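Local coordinates for putative ATP-grasp superfamily protein (Archaeoglobus fulgidus, PDB 3DF7) that is of unknown function but belongs to the ATP-grasp superfamily and probably binds ATP and a metal ion, at residues 6-9 and 10-13; 81-84 and 85-88. One frame throughout, in Å; residues are numbered along the deposited sequence.

Interaction 1: residues 6-9 and 10-13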
loop_
_atom_site.group_PDB
_atom_site.type_symbol
_atom_site.label_atom_id
_atom_site.label_comp_id
_atom_site.label_asym_id
_atom_site.label_seq_id
_atom_site.Cartn_x
_atom_site.Cartn_y
_atom_site.Cartn_z
ATOM N N LEU A 6 9.481 8.290 -10.483
ATOM C CA LEU A 6 9.103 7.191 -9.599
ATOM C C LEU A 6 9.992 7.224 -8.360
ATOM O O LEU A 6 11.221 7.217 -8.467
ATOM C CB LEU A 6 9.275 5.847 -10.316
ATOM C CG LEU A 6 8.882 4.607 -9.506
ATOM C CD1 LEU A 6 7.397 4.664 -9.235
ATOM C CD2 LEU A 6 9.247 3.325 -10.258
ATOM N N PHE A 7 9.366 7.245 -7.187
ATOM C CA PHE A 7 10.101 7.307 -5.929
ATOM C C PHE A 7 9.472 6.452 -4.825
ATOM O O PHE A 7 8.270 6.535 -4.577
ATOM C CB PHE A 7 10.160 8.768 -5.462
ATOM C CG PHE A 7 10.772 8.959 -4.097
ATOM C CD1 PHE A 7 12.115 9.303 -3.958
ATOM C CD2 PHE A 7 9.998 8.801 -2.946
ATOM C CE1 PHE A 7 12.674 9.489 -2.693
ATOM C CE2 PHE A 7 10.545 8.981 -1.678
ATOM C CZ PHE A 7 11.889 9.327 -1.550
ATOM N N GLU A 8 10.289 5.631 -4.171
ATOM C CA GLU A 8 9.822 4.813 -3.048
ATOM C C GLU A 8 10.807 5.110 -1.916
ATOM O O GLU A 8 12.025 5.080 -2.117
ATOM C CB GLU A 8 9.814 3.325 -3.406
ATOM C CG GLU A 8 9.182 2.439 -2.335
ATOM C CD GLU A 8 10.126 2.157 -1.185
ATOM O OE1 GLU A 8 11.299 1.835 -1.465
ATOM O OE2 GLU A 8 9.701 2.244 -0.009
ATOM N N PHE A 9 10.278 5.404 -0.731
ATOM C CA PHE A 9 11.110 5.796 0.406
ATOM C C PHE A 9 12.281 4.903 0.819
ATOM O O PHE A 9 13.395 5.395 0.981
ATOM C CB PHE A 9 10.233 6.066 1.628
ATOM C CG PHE A 9 10.922 6.863 2.700
ATOM C CD1 PHE A 9 11.294 8.189 2.470
ATOM C CD2 PHE A 9 11.209 6.292 3.933
ATOM C CE1 PHE A 9 11.944 8.936 3.453
ATOM C CE2 PHE A 9 11.860 7.027 4.926
ATOM C CZ PHE A 9 12.229 8.353 4.685
ATOM N N ALA A 10 12.048 3.609 1.000
ATOM C CA ALA A 10 13.135 2.718 1.404
ATOM C C ALA A 10 14.234 2.589 0.351
ATOM O O ALA A 10 15.416 2.502 0.683
ATOM C CB ALA A 10 12.586 1.332 1.741
ATOM N N THR A 11 13.837 2.582 -0.915
ATOM C CA THR A 11 14.773 2.424 -2.023
ATOM C C THR A 11 15.496 3.704 -2.442
ATOM O O THR A 11 16.651 3.656 -2.879
ATOM C CB THR A 11 14.034 1.849 -3.262
ATOM O OG1 THR A 11 13.320 0.663 -2.887
ATOM C CG2 THR A 11 15.021 1.508 -4.379
ATOM N N CYS A 12 14.833 4.843 -2.275
ATOM C CA CYS A 12 15.387 6.124 -2.707
ATOM C C CYS A 12 15.551 7.206 -1.641
ATOM O O CYS A 12 16.199 8.222 -1.893
ATOM C CB CYS A 12 14.498 6.693 -3.818
ATOM S SG CYS A 12 13.800 5.448 -4.949
ATOM N N GLY A 13 14.963 7.003 -0.469
ATOM C CA GLY A 13 15.038 8.024 0.563
ATOM C C GLY A 13 16.016 7.767 1.690
ATOM O O GLY A 13 17.215 7.610 1.462
#

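Interaction 2: residues 81-84 and 85-88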
loop_
_atom_site.group_PDB
_atom_site.type_symbol
_atom_site.label_atom_id
_atom_site.label_comp_id
_atom_site.label_asym_id
_atom_site.label_seq_id
_atom_site.Cartn_x
_atom_site.Cartn_y
_atom_site.Cartn_z
ATOM N N ASP A 81 4.265 9.489 10.475
ATOM C CA ASP A 81 4.609 10.884 10.734
ATOM C C ASP A 81 4.335 11.805 9.550
ATOM O O ASP A 81 5.049 12.787 9.339
ATOM C CB ASP A 81 6.080 11.000 11.143
ATOM C CG ASP A 81 6.409 10.174 12.371
ATOM O OD1 ASP A 81 5.647 10.244 13.363
ATOM O OD2 ASP A 81 7.435 9.459 12.350
ATOM N N PHE A 82 3.297 11.480 8.786
ATOM C CA PHE A 82 2.895 12.275 7.631
ATOM C C PHE A 82 3.959 12.386 6.541
ATOM O O PHE A 82 4.006 13.371 5.809
ATOM C CB PHE A 82 2.465 13.667 8.099
ATOM C CG PHE A 82 1.215 13.655 8.931
ATOM C CD1 PHE A 82 -0.021 13.419 8.341
ATOM C CD2 PHE A 82 1.280 13.816 10.311
ATOM C CE1 PHE A 82 -1.181 13.337 9.117
ATOM C CE2 PHE A 82 0.127 13.734 11.095
ATOM C CZ PHE A 82 -1.106 13.494 10.492
ATOM N N LEU A 83 4.800 11.362 6.429
ATOM C CA LEU A 83 5.852 11.344 5.417
ATOM C C LEU A 83 5.255 11.280 4.014
ATOM O O LEU A 83 5.595 12.091 3.153
ATOM C CB LEU A 83 6.776 10.147 5.646
ATOM C CG LEU A 83 7.885 9.910 4.623
ATOM C CD1 LEU A 83 8.813 11.124 4.562
ATOM C CD2 LEU A 83 8.664 8.661 5.012
ATOM N N LEU A 84 4.372 10.312 3.777
ATOM C CA LEU A 84 3.741 10.177 2.471
ATOM C C LEU A 84 3.039 11.488 2.129
ATOM O O LEU A 84 3.105 11.970 0.999
ATOM C CB LEU A 84 2.727 9.028 2.476
ATOM C CG LEU A 84 1.934 8.857 1.173
ATOM C CD1 LEU A 84 2.886 8.506 0.034
ATOM C CD2 LEU A 84 0.880 7.768 1.335
ATOM N N TYR A 85 2.370 12.060 3.122
ATOM C CA TYR A 85 1.661 13.320 2.945
ATOM C C TYR A 85 2.582 14.452 2.481
ATOM O O TYR A 85 2.331 15.083 1.448
ATOM C CB TYR A 85 0.984 13.725 4.259
ATOM C CG TYR A 85 0.463 15.146 4.256
ATOM C CD1 TYR A 85 -0.705 15.482 3.573
ATOM C CD2 TYR A 85 1.166 16.163 4.901
ATOM C CE1 TYR A 85 -1.160 16.800 3.528
ATOM C CE2 TYR A 85 0.722 17.482 4.861
ATOM C CZ TYR A 85 -0.439 17.793 4.173
ATOM O OH TYR A 85 -0.876 19.097 4.125
ATOM N N THR A 86 3.650 14.704 3.233
ATOM C CA THR A 86 4.561 15.792 2.889
ATOM C C THR A 86 5.258 15.606 1.547
ATOM O O THR A 86 5.404 16.562 0.781
ATOM C CB THR A 86 5.613 16.016 4.003
ATOM O OG1 THR A 86 6.458 14.864 4.122
ATOM C CG2 THR A 86 4.916 16.256 5.329
ATOM N N LEU A 87 5.670 14.377 1.248
ATOM C CA LEU A 87 6.341 14.109 -0.016
ATOM C C LEU A 87 5.396 14.357 -1.183
ATOM O O LEU A 87 5.774 14.970 -2.185
ATOM C CB LEU A 87 6.856 12.669 -0.051
ATOM C CG LEU A 87 8.008 12.358 0.910
ATOM C CD1 LEU A 87 8.283 10.865 0.912
ATOM C CD2 LEU A 87 9.252 13.133 0.495
ATOM N N THR A 88 4.158 13.891 -1.049
ATOM C CA THR A 88 3.173 14.067 -2.108
ATOM C C THR A 88 2.807 15.537 -2.292
ATOM O O THR A 88 2.729 16.031 -3.418
ATOM C CB THR A 88 1.892 13.266 -1.813
ATOM O OG1 THR A 88 2.227 11.883 -1.633
ATOM C CG2 THR A 88 0.910 13.395 -2.973
#

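Interaction 1: residues 6-9 and 10-13
Glu-8 caps the short helix 9-12 with its own carboxylate, just where the parallel strand 3-8 runs into that helix. The Glu-8 side chain bends at chi2 (-80°), which folds the carboxylate back over the opening turn. There Glu-8 OE2 takes the N-H of Ala-10 N at 2.9 Å, the donor standing above the carboxylate plane. Glu-8 OE1 is gripped twice by Thr-11: the backbone Thr-11 N comes in on the syn side at 2.7 Å, while Thr-11 OG1 lies nearly along the C-O axis, also 2.7 Å from Glu-8 OE1. An alanine here would remove the carboxylate and would probably leave the N-H groups of Ala-10 and Thr-11 and the Thr-11 hydroxyl without this acceptor.

The backbone closes the same turn. Glu-8 O accepts from Cys-12 N at 2.8 Å, and Phe-9 O from Gly-13 N at 2.7 Å, while the Phe-9 ring leans on Glu-14, Ala-77 and Pro-78. On the strand side Cys-12 packs obliquely against Phe-7, its CB 3.5 Å from Phe-7 CE1 and its sulfur in a sulfur-aromatic contact with that ring. Cys-12 SG also receives a weak but almost straight hydrogen bond from Glu-8 N, at 3.6 Å and 175°.

Interaction 2: residues 81-84 and 85-88
Leu-87 sits one turn beyond Leu-83 on helix 83-92, the helix of a beta-alpha-beta unit between strands 72-76 and 96-97, and its side chain runs back toward that earlier leucine. Its CB comes first, 3.5 Å from Leu-83 O. With CG anti to its own carbonyl carbon (chi1 -68°), the branch point lies beside the same oxygen, Leu-83 O being 3.3 Å from Leu-87 CG. Beyond it CD1 continues the chain in extended form (chi2 172°) and meets Leu-83 CD1 at 3.7 Å, the two leucines crossing at a slant. Outside this turn Leu-87 also packs on Ile-75, Met-60 and Ala-77, so Leu-87 belongs to the apolar layer between helix and sheet.

Phe-82 holds the N-cap position, where both it and Asp-81 have left-handed backbone angles. Its carbonyl oxygen receives Thr-86 N in the first helical hydrogen bond, and its CB packs loosely against Tyr-85 CB at 4.1 Å. The Tyr-85 side chain touches Ser-102 and Ala-106 of helix 102-108.

Leu-84 and Thr-88 run alongside each other in the same direction, and both touch Ile-105 of that helix. The Thr-88 hydroxyl turns inward to the helix backbone, which satisfies a polar group in a buried place. Leu-84 O thus accepts two bonds, from Thr-88 N at 3.0 Å and from Thr-88 OG1 at 2.8 Å, and the two donors approach from opposite faces of its carbonyl plane.

In the fold
Interactions 1 and 2 follow one another along the chain, their centres about 13 Å apart, and meet between helix 83-92 and the parallel sheet. Two leucines of interaction 2 press on two aromatic rings of interaction 1: Leu-83 CD2 lies 3.6 Å from Phe-9 CE2, and Leu-87 CD1 lies 3.9 Å from Phe-7 CE2. Strand 72-76 ties both together, since Ile-76 hydrogen-bonds through its backbone to Phe-7 and Phe-9, while Ile-75 touches Leu-84 and Leu-87. An acetate ion, probably from the crystallisation liquor, lies about 3 Å from the Glu-8 side chain at nearest atoms; such a molecule can mark a pocket, but this does not establish a substrate site.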